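Local coordinates for BsaWI endonuclease (Geobacillus stearothermophilus, PDB 4ZSF), which is a PD-(D/E)XK restriction endonuclease that binds DNA, captured here in a pre-specific complex, and probably cuts it with the help of metal ions, at residues F4-S9 with M37-R42; G23-S28 with M61-G66. All coordinates share one frame; numbering follows the deposited sequence. Where two conformers were deposited one is given.

Contact 1: residues F4-S9 with M37-R42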
ATOM      1  N   PHE A   4     -18.149  15.258 -20.602  1.00 29.65           N
ATOM      2  CA  PHE A   4     -17.604  13.911 -20.642  1.00 32.17           C
ATOM      3  C   PHE A   4     -17.109  13.589 -22.063  1.00 33.13           C
ATOM      4  O   PHE A   4     -15.986  13.093 -22.230  1.00 31.18           O
ATOM      5  CB  PHE A   4     -18.630  12.885 -20.163  1.00 33.35           C
ATOM      6  CG  PHE A   4     -18.102  11.505 -20.098  1.00 34.41           C
ATOM      7  CD1 PHE A   4     -18.084  10.703 -21.230  1.00 41.05           C
ATOM      8  CD2 PHE A   4     -17.664  10.981 -18.920  1.00 38.86           C
ATOM      9  CE1 PHE A   4     -17.572   9.392 -21.170  1.00 40.55           C
ATOM     10  CE2 PHE A   4     -17.170   9.650 -18.857  1.00 39.03           C
ATOM     11  CZ  PHE A   4     -17.132   8.883 -19.994  1.00 38.90           C
ATOM     12  N   GLU A   5     -17.941  13.882 -23.072  1.00 30.76           N
ATOM     13  CA  GLU A   5     -17.541  13.754 -24.473  1.00 31.03           C
ATOM     14  C   GLU A   5     -16.312  14.570 -24.779  1.00 28.73           C
ATOM     15  O   GLU A   5     -15.438  14.123 -25.518  1.00 28.28           O
ATOM     16  CB  GLU A   5     -18.665  14.201 -25.411  1.00 39.33           C
ATOM     17  CG  GLU A   5     -19.931  13.407 -25.182  1.00 42.89           C
ATOM     18  CD  GLU A   5     -21.120  13.951 -26.009  1.00 48.74           C
ATOM     19  OE1 GLU A   5     -21.390  15.179 -26.028  1.00 45.59           O
ATOM     20  OE2 GLU A   5     -21.784  13.122 -26.650  1.00 54.05           O
ATOM     21  N   TYR A   6     -16.268  15.782 -24.253  1.00 26.99           N
ATOM     22  CA  TYR A   6     -15.146  16.663 -24.471  1.00 27.81           C
ATOM     23  C   TYR A   6     -13.865  16.013 -23.903  1.00 25.24           C
ATOM     24  O   TYR A   6     -12.800  16.086 -24.527  1.00 24.26           O
ATOM     25  CB  TYR A   6     -15.375  18.024 -23.804  1.00 25.57           C
ATOM     26  CG  TYR A   6     -14.217  18.965 -23.991  1.00 25.50           C
ATOM     27  CD1 TYR A   6     -14.086  19.692 -25.158  1.00 29.31           C
ATOM     28  CD2 TYR A   6     -13.212  19.074 -23.028  1.00 29.03           C
ATOM     29  CE1 TYR A   6     -12.995  20.547 -25.373  1.00 32.21           C
ATOM     30  CE2 TYR A   6     -12.128  19.922 -23.230  1.00 26.95           C
ATOM     31  CZ  TYR A   6     -12.034  20.660 -24.388  1.00 31.84           C
ATOM     32  OH  TYR A   6     -10.976  21.498 -24.571  1.00 36.84           O
ATOM     33  N   CYS A   7     -13.971  15.441 -22.717  1.00 23.97           N
ATOM     34  CA  CYS A   7     -12.736  14.874 -22.074  1.00 24.60           C
ATOM     35  C   CYS A   7     -12.240  13.683 -22.849  1.00 26.38           C
ATOM     36  O   CYS A   7     -11.031  13.513 -23.044  1.00 23.63           O
ATOM     37  CB  CYS A   7     -12.976  14.447 -20.641  1.00 26.11           C
ATOM     38  SG  CYS A   7     -13.088  15.858 -19.550  1.00 26.22           S
ATOM     39  N   ILE A   8     -13.177  12.850 -23.277  1.00 22.80           N
ATOM     40  CA  ILE A   8     -12.824  11.625 -23.991  1.00 25.75           C
ATOM     41  C   ILE A   8     -12.049  12.017 -25.269  1.00 26.47           C
ATOM     42  O   ILE A   8     -10.967  11.451 -25.599  1.00 26.68           O
ATOM     43  CB  ILE A   8     -14.084  10.827 -24.422  1.00 40.71           C
ATOM     44  CG1 ILE A   8     -14.825  10.177 -23.243  1.00 40.39           C
ATOM     45  CG2 ILE A   8     -13.756   9.811 -25.511  1.00 43.92           C
ATOM     46  CD1 ILE A   8     -13.966   9.624 -22.203  1.00 36.19           C
ATOM     47  N   SER A   9     -12.587  12.999 -25.980  0.60 26.29           N
ATOM     48  CA  SER A   9     -12.061  13.319 -27.305  0.60 26.87           C
ATOM     49  C   SER A   9     -10.767  14.111 -27.160  0.60 25.60           C
ATOM     50  O   SER A   9      -9.826  13.928 -27.927  0.60 24.38           O
ATOM     51  CB  SER A   9     -13.103  14.090 -28.136  0.60 27.79           C
ATOM     52  OG  SER A   9     -13.226  15.423 -27.684  0.60 28.85           O
ATOM     53  N   MET A  37      -7.558  17.944 -18.221  1.00 17.61           N
ATOM     54  CA  MET A  37      -8.164  18.458 -16.961  1.00 19.23           C
ATOM     55  C   MET A  37      -8.256  20.009 -17.050  1.00 18.89           C
ATOM     56  O   MET A  37      -9.303  20.632 -16.802  1.00 19.59           O
ATOM     57  CB  MET A  37      -7.338  18.012 -15.747  1.00 18.50           C
ATOM     58  CG  MET A  37      -7.910  18.494 -14.397  1.00 21.58           C
ATOM     59  SD  MET A  37      -9.597  17.868 -14.074  1.00 25.21           S
ATOM     60  CE  MET A  37      -9.534  18.041 -12.283  1.00 24.60           C
ATOM     61  N   ILE A  38      -7.155  20.636 -17.427  1.00 16.94           N
ATOM     62  CA  ILE A  38      -7.130  22.115 -17.467  1.00 19.26           C
ATOM     63  C   ILE A  38      -8.131  22.634 -18.505  1.00 20.77           C
ATOM     64  O   ILE A  38      -8.924  23.525 -18.193  1.00 23.05           O
ATOM     65  CB  ILE A  38      -5.705  22.636 -17.772  1.00 19.74           C
ATOM     66  CG1 ILE A  38      -4.792  22.382 -16.574  1.00 18.87           C
ATOM     67  CG2 ILE A  38      -5.737  24.204 -18.148  1.00 26.31           C
ATOM     68  CD1 ILE A  38      -3.306  22.646 -16.910  1.00 20.42           C
ATOM     69  N   SER A  39      -8.105  22.053 -19.704  0.53 21.32           N
ATOM     70  CA  SER A  39      -8.938  22.490 -20.832  0.53 22.15           C
ATOM     71  C   SER A  39     -10.412  22.344 -20.530  0.53 23.43           C
ATOM     72  O   SER A  39     -11.231  23.248 -20.814  0.53 25.46           O
ATOM     73  CB  SER A  39      -8.587  21.682 -22.087  0.53 23.01           C
ATOM     74  OG  SER A  39      -9.099  22.337 -23.234  0.53 27.02           O
ATOM     75  N   ALA A  40     -10.758  21.215 -19.929  1.00 20.87           N
ATOM     76  CA  ALA A  40     -12.157  20.918 -19.597  1.00 23.40           C
ATOM     77  C   ALA A  40     -12.638  21.789 -18.479  1.00 25.48           C
ATOM     78  O   ALA A  40     -13.826  22.174 -18.474  1.00 28.07           O
ATOM     79  CB  ALA A  40     -12.320  19.427 -19.193  1.00 20.02           C
ATOM     80  N   MET A  41     -11.767  22.054 -17.478  1.00 20.87           N
ATOM     81  CA  MET A  41     -12.219  22.972 -16.427  1.00 23.00           C
ATOM     82  C   MET A  41     -12.471  24.355 -17.020  1.00 27.51           C
ATOM     83  O   MET A  41     -13.343  25.075 -16.554  1.00 29.81           O
ATOM     84  CB  MET A  41     -11.201  23.056 -15.311  1.00 22.80           C
ATOM     85  CG  MET A  41     -11.259  21.815 -14.399  1.00 26.65           C
ATOM     86  SD  MET A  41     -10.168  21.934 -12.953  1.00 32.74           S
ATOM     87  CE  MET A  41      -8.600  22.028 -13.740  1.00 35.29           C
ATOM     88  N   ARG A  42     -11.704  24.755 -18.021  1.00 26.87           N
ATOM     89  CA  ARG A  42     -12.068  25.988 -18.734  1.00 29.03           C
ATOM     90  C   ARG A  42     -13.310  25.898 -19.599  1.00 30.21           C
ATOM     91  O   ARG A  42     -14.109  26.829 -19.625  1.00 32.03           O
ATOM     92  CB  ARG A  42     -10.885  26.462 -19.586  1.00 27.91           C
ATOM     93  CG  ARG A  42      -9.671  26.821 -18.688  1.00 24.71           C
ATOM     94  CD  ARG A  42      -8.413  27.112 -19.525  1.00 25.57           C
ATOM     95  NE  ARG A  42      -7.299  27.623 -18.715  1.00 28.02           N
ATOM     96  CZ  ARG A  42      -6.007  27.553 -19.049  1.00 28.73           C
ATOM     97  NH1 ARG A  42      -5.633  27.005 -20.203  1.00 31.25           N
ATOM     98  NH2 ARG A  42      -5.102  28.074 -18.243  1.00 30.23           N
TER
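Y6 and C7 meet S39 and A40 in a side-by-side helix packing at the open end of an antiparallel helical hairpin, where the beginning of helix 3-22 lies against the last turns of helix 25-43. With helix 49-65, these two helices form an all-helical bundle well away from the central sheet of the chain. The short segments run at 154° to each other, their axes 9.9 Å apart. Closest along the backbone are C7 and A40, with 6.6 Å between their CA atoms; the methyl group of the alanine is all that stands on the second helix at this point.

Most of the bridging is done by the tyrosine. CG of Y6 is anti to the backbone N (chi1 179°), which sends the ring straight across the gap toward helix 25-43. CE2 of Y6 rests obliquely on the backbone of A40, 3.8 Å from CA, while CD2 lies against CB of the same residue. At the far end of the ring, OH of Y6 reaches OG of S39 at 2.5 Å, a very short hydrogen bond in which either hydroxyl could be the donor. That serine oxygen sits at the ring edge, in its plane, where a hydroxyl bond would hold the end of the ring. S39 was modelled in two conformers; the bond belongs to the one described, and its very short length is best read with caution.

Next to this partly exposed hydroxyl pair the contact is apolar, with C7 and A40 buried. A40 and M37 also rest on I52 of helix 49-65, where F4 finds A55 and S58, and M94 of the second subunit packs on M37, I38 and M41. Between the two hairpin helices, SG of C7 abuts CB of A40 at 3.7 Å.

Contact 2: residues G23-S28 with M61-G66; sequences GDERVS and MDRKSG. With nucleotides of chain B.
E25 reaches across to R63 and K64 in a salt-bridge network that joins the first turn of helix 25-43 to the last turn of helix 49-65, beside the DNA backbone. The helices themselves stand well apart here: the nearest CA atoms, those of E25 and K64, are 10.8 Å from each other, and only long, partly exposed side chains meet across the distance.

The tight part is a single oxygen. OE2 of E25, at the end of an extended chain, takes NH1 of R63 at 2.8 Å on a nearly straight bond (167°). It lies at the edge of the guanidinium, in its plane, whereas the nitrogen comes in above the carboxylate plane; the two flat groups are 67° apart. A weak bond from NH2 of R63 joins it. R63 also bonds through NE to OH of Y11 and makes a cation-pi contact with F15, both on helix 3-22.

K64 holds E25 more loosely, its stronger bonds going to Q29 and the phosphate. NZ of K64 gives OE2 of E25 a weak bond of 3.1 Å; the lysine was modelled in two conformers. NZ of K64 also bonds to OP1 of DC11 of chain B at 2.9 Å. R26 sets off away from helix 49-65, and its extended chain ends at the same phosphate, NE of R26 meeting OP2 of DC11 at 3.0 Å and 159°.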
ATOM      1  N   GLY A  23       7.348  10.638 -28.772  1.00 22.59           N
ATOM      2  CA  GLY A  23       7.659   9.203 -28.772  1.00 20.36           C
ATOM      3  C   GLY A  23       7.860   8.576 -27.418  1.00 21.25           C
ATOM      4  O   GLY A  23       8.554   7.561 -27.289  1.00 22.85           O
ATOM      5  N   ASP A  24       7.242   9.152 -26.368  1.00 20.17           N
ATOM      6  CA  ASP A  24       7.342   8.605 -25.028  1.00 22.21           C
ATOM      7  C   ASP A  24       5.878   8.503 -24.468  1.00 20.22           C
ATOM      8  O   ASP A  24       5.246   9.505 -24.188  1.00 18.71           O
ATOM      9  CB  ASP A  24       8.233   9.525 -24.149  1.00 26.31           C
ATOM     10  CG  ASP A  24       8.458   8.967 -22.713  1.00 32.42           C
ATOM     11  OD1 ASP A  24       7.486   8.571 -22.013  1.00 25.19           O
ATOM     12  OD2 ASP A  24       9.622   8.949 -22.284  1.00 32.77           O
ATOM     13  N   GLU A  25       5.359   7.286 -24.340  1.00 19.38           N
ATOM     14  CA  GLU A  25       3.972   7.107 -23.914  1.00 16.97           C
ATOM     15  C   GLU A  25       3.689   7.640 -22.518  1.00 16.55           C
ATOM     16  O   GLU A  25       2.617   8.202 -22.263  1.00 16.54           O
ATOM     17  CB  GLU A  25       3.610   5.593 -23.982  1.00 20.96           C
ATOM     18  CG  GLU A  25       2.175   5.331 -23.511  1.00 23.25           C
ATOM     19  CD  GLU A  25       1.700   3.901 -23.651  1.00 36.57           C
ATOM     20  OE1 GLU A  25       2.539   3.057 -24.027  1.00 43.44           O
ATOM     21  OE2 GLU A  25       0.488   3.631 -23.402  1.00 30.36           O
ATOM     22  N   ARG A  26       4.603   7.385 -21.559  1.00 17.56           N
ATOM     23  CA  ARG A  26       4.364   7.868 -20.181  1.00 17.05           C
ATOM     24  C   ARG A  26       4.354   9.391 -20.087  1.00 18.64           C
ATOM     25  O   ARG A  26       3.487   9.989 -19.418  1.00 15.93           O
ATOM     26  CB  ARG A  26       5.430   7.258 -19.235  1.00 19.41           C
ATOM     27  CG  ARG A  26       5.148   5.765 -19.016  1.00 19.16           C
ATOM     28  CD  ARG A  26       6.357   5.120 -18.353  1.00 21.74           C
ATOM     29  NE  ARG A  26       6.047   3.726 -18.052  1.00 23.15           N
ATOM     30  CZ  ARG A  26       6.970   2.893 -17.596  1.00 27.50           C
ATOM     31  NH1 ARG A  26       8.205   3.363 -17.363  1.00 24.39           N
ATOM     32  NH2 ARG A  26       6.620   1.640 -17.278  1.00 26.17           N
ATOM     33  N   VAL A  27       5.248  10.043 -20.823  1.00 15.79           N
ATOM     34  CA  VAL A  27       5.226  11.537 -20.826  1.00 17.03           C
ATOM     35  C   VAL A  27       3.927  12.002 -21.502  1.00 16.27           C
ATOM     36  O   VAL A  27       3.286  13.006 -21.075  1.00 17.41           O
ATOM     37  CB  VAL A  27       6.480  12.075 -21.591  1.00 23.48           C
ATOM     38  CG1 VAL A  27       6.315  13.539 -21.949  1.00 21.74           C
ATOM     39  CG2 VAL A  27       7.730  11.845 -20.756  1.00 22.82           C
ATOM     40  N   SER A  28       3.568  11.346 -22.623  1.00 15.94           N
ATOM     41  CA  SER A  28       2.430  11.785 -23.404  1.00 16.25           C
ATOM     42  C   SER A  28       1.132  11.581 -22.647  1.00 16.74           C
ATOM     43  O   SER A  28       0.239  12.425 -22.724  1.00 17.34           O
ATOM     44  CB  SER A  28       2.329  11.035 -24.769  1.00 16.75           C
ATOM     45  OG  SER A  28       3.522  11.225 -25.543  1.00 18.09           O
ATOM     46  N   MET A  61      -8.403   5.004 -19.050  1.00 18.51           N
ATOM     47  CA  MET A  61      -8.707   3.554 -18.976  1.00 22.12           C
ATOM     48  C   MET A  61      -9.110   2.923 -20.334  1.00 22.48           C
ATOM     49  O   MET A  61      -8.706   1.795 -20.624  1.00 24.93           O
ATOM     50  CB  MET A  61      -9.827   3.290 -17.956  1.00 23.52           C
ATOM     51  CG  MET A  61      -9.504   3.669 -16.525  1.00 18.02           C
ATOM     52  SD  MET A  61      -8.205   2.592 -15.844  1.00 22.27           S
ATOM     53  CE  MET A  61      -9.179   1.079 -15.572  1.00 20.16           C
ATOM     54  N   ASP A  62      -9.901   3.641 -21.149  1.00 20.45           N
ATOM     55  CA  ASP A  62     -10.306   3.161 -22.469  1.00 23.24           C
ATOM     56  C   ASP A  62      -9.076   2.975 -23.358  1.00 23.47           C
ATOM     57  O   ASP A  62      -8.971   1.967 -24.071  1.00 25.95           O
ATOM     58  CB  ASP A  62     -11.296   4.126 -23.148  1.00 25.33           C
ATOM     59  CG  ASP A  62     -11.924   3.533 -24.417  1.00 37.99           C
ATOM     60  OD1 ASP A  62     -11.861   2.303 -24.654  1.00 35.34           O
ATOM     61  OD2 ASP A  62     -12.507   4.322 -25.175  1.00 44.36           O
ATOM     62  N   ARG A  63      -8.180   3.961 -23.378  1.00 22.87           N
ATOM     63  CA  ARG A  63      -6.998   3.851 -24.228  1.00 24.98           C
ATOM     64  C   ARG A  63      -6.120   2.646 -23.828  1.00 26.29           C
ATOM     65  O   ARG A  63      -5.673   1.871 -24.678  1.00 25.91           O
ATOM     66  CB  ARG A  63      -6.147   5.112 -24.208  1.00 25.02           C
ATOM     67  CG  ARG A  63      -5.004   5.009 -25.276  1.00 23.74           C
ATOM     68  CD  ARG A  63      -4.194   6.268 -25.272  1.00 24.68           C
ATOM     69  NE  ARG A  63      -3.431   6.419 -24.031  1.00 24.20           N
ATOM     70  CZ  ARG A  63      -2.320   5.756 -23.703  1.00 25.56           C
ATOM     71  NH1 ARG A  63      -1.768   4.877 -24.535  1.00 29.17           N
ATOM     72  NH2 ARG A  63      -1.740   5.998 -22.519  1.00 27.47           N
ATOM     73  N   LYS A  64      -5.920   2.467 -22.534  0.53 22.28           N
ATOM     74  CA  LYS A  64      -5.010   1.438 -22.058  0.53 23.36           C
ATOM     75  C   LYS A  64      -5.587   0.031 -21.945  0.53 25.39           C
ATOM     76  O   LYS A  64      -4.824  -0.939 -21.859  0.53 23.46           O
ATOM     77  CB  LYS A  64      -4.465   1.830 -20.691  0.53 23.71           C
ATOM     78  CG  LYS A  64      -3.551   3.035 -20.688  0.53 26.71           C
ATOM     79  CD  LYS A  64      -2.089   2.705 -21.105  0.53 27.16           C
ATOM     80  CE  LYS A  64      -1.090   3.142 -20.031  0.53 22.96           C
ATOM     81  NZ  LYS A  64       0.412   3.357 -20.345  0.53 19.87           N
ATOM     82  N   SER A  65      -6.907  -0.090 -21.886  1.00 26.03           N
ATOM     83  CA  SER A  65      -7.546  -1.427 -21.795  1.00 27.08           C
ATOM     84  C   SER A  65      -8.369  -1.825 -22.998  1.00 33.10           C
ATOM     85  O   SER A  65      -8.706  -3.020 -23.142  1.00 33.49           O
ATOM     86  CB  SER A  65      -8.470  -1.505 -20.559  1.00 24.57           C
ATOM     87  OG  SER A  65      -9.623  -0.673 -20.763  1.00 25.43           O
ATOM     88  N   GLY A  66      -8.785  -0.851 -23.816  1.00 33.55           N
ATOM     89  CA  GLY A  66      -9.757  -1.104 -24.879  1.00 35.05           C
ATOM     90  C   GLY A  66     -11.216  -1.169 -24.432  1.00 35.87           C
ATOM     91  O   GLY A  66     -12.138  -1.350 -25.231  1.00 38.00           O
TER
ATOM     92  P    DC B  11       2.549   2.943 -17.153  1.00 20.60           P
ATOM     93  OP1  DC B  11       1.438   3.794 -17.689  1.00 21.01           O
ATOM     94  OP2  DC B  11       3.505   2.228 -18.038  1.00 19.60           O
ATOM     95  O5'  DC B  11       3.409   3.814 -16.161  1.00 18.13           O
ATOM     96  C5'  DC B  11       2.732   4.546 -15.098  1.00 18.76           C
ATOM     97  C4'  DC B  11       3.733   5.113 -14.096  1.00 21.57           C
ATOM     98  O4'  DC B  11       4.406   4.025 -13.418  1.00 19.70           O
ATOM     99  C3'  DC B  11       4.842   5.986 -14.679  1.00 17.46           C
ATOM    100  O3'  DC B  11       4.838   7.225 -13.934  1.00 19.16           O
ATOM    101  C2'  DC B  11       6.156   5.195 -14.448  1.00 20.03           C
ATOM    102  C1'  DC B  11       5.766   4.398 -13.198  1.00 18.41           C
ATOM    103  N1   DC B  11       6.445   3.086 -12.987  1.00 20.30           N
ATOM    104  C2   DC B  11       6.980   2.802 -11.726  1.00 23.42           C
ATOM    105  O2   DC B  11       6.998   3.710 -10.865  1.00 22.76           O
ATOM    106  N3   DC B  11       7.530   1.568 -11.507  1.00 19.99           N
ATOM    107  C4   DC B  11       7.480   0.634 -12.436  1.00 19.87           C
ATOM    108  N4   DC B  11       7.999  -0.589 -12.128  1.00 19.98           N
ATOM    109  C5   DC B  11       6.926   0.902 -13.739  1.00 19.04           C
ATOM    110  C6   DC B  11       6.389   2.125 -13.938  1.00 18.58           C
ATOM    111  P    DG B  12       5.495   8.513 -14.534  1.00 21.44           P
ATOM    112  OP1  DG B  12       4.914   9.629 -13.730  1.00 22.44           O
ATOM    113  OP2  DG B  12       5.455   8.497 -15.995  1.00 24.59           O
ATOM    114  O5'  DG B  12       7.037   8.405 -14.143  1.00 22.30           O
ATOM    115  C5'  DG B  12       7.442   8.791 -12.845  1.00 28.57           C
ATOM    116  C4'  DG B  12       8.864   8.301 -12.582  1.00 27.95           C
ATOM    117  O4'  DG B  12       8.883   6.868 -12.614  1.00 24.69           O
ATOM    118  C3'  DG B  12       9.894   8.756 -13.571  1.00 32.20           C
ATOM    119  O3'  DG B  12      10.665   9.687 -12.887  1.00 39.60           O
ATOM    120  C2'  DG B  12      10.707   7.480 -13.904  1.00 33.83           C
ATOM    121  C1'  DG B  12      10.197   6.477 -12.877  1.00 26.45           C
ATOM    122  N9   DG B  12      10.163   5.068 -13.324  1.00 29.38           N
ATOM    123  C8   DG B  12       9.715   4.567 -14.537  1.00 27.18           C
ATOM    124  N7   DG B  12       9.781   3.260 -14.618  1.00 27.98           N
ATOM    125  C5   DG B  12      10.286   2.879 -13.367  1.00 28.76           C
ATOM    126  C6   DG B  12      10.632   1.615 -12.886  1.00 25.52           C
ATOM    127  O6   DG B  12      10.516   0.562 -13.450  1.00 27.64           O
ATOM    128  N1   DG B  12      11.146   1.667 -11.585  1.00 26.80           N
ATOM    129  C2   DG B  12      11.319   2.817 -10.867  1.00 27.92           C
ATOM    130  N2   DG B  12      11.841   2.689  -9.631  1.00 32.77           N
ATOM    131  N3   DG B  12      11.019   4.019 -11.319  1.00 27.94           N
ATOM    132  C4   DG B  12      10.520   3.977 -12.573  1.00 29.09           C
TER

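Overall arrangement
Both contacts belong to the N-terminal helical bundle and share helix 25-43, using opposite ends of it: contact 1 its last turns against helix 3-22, contact 2 its first turn against helix 49-65. Their centres are about 17 Å apart, and they do not touch. Contact 1 is the more buried, built from aromatic, sulfur and methyl packing with a single, partly exposed hydroxyl pair. Contact 2 is a surface contact made of charged side chains, as suits its place at the DNA phosphates. The second subunit packs near both, with A79 and S82 of that subunit at 61-66.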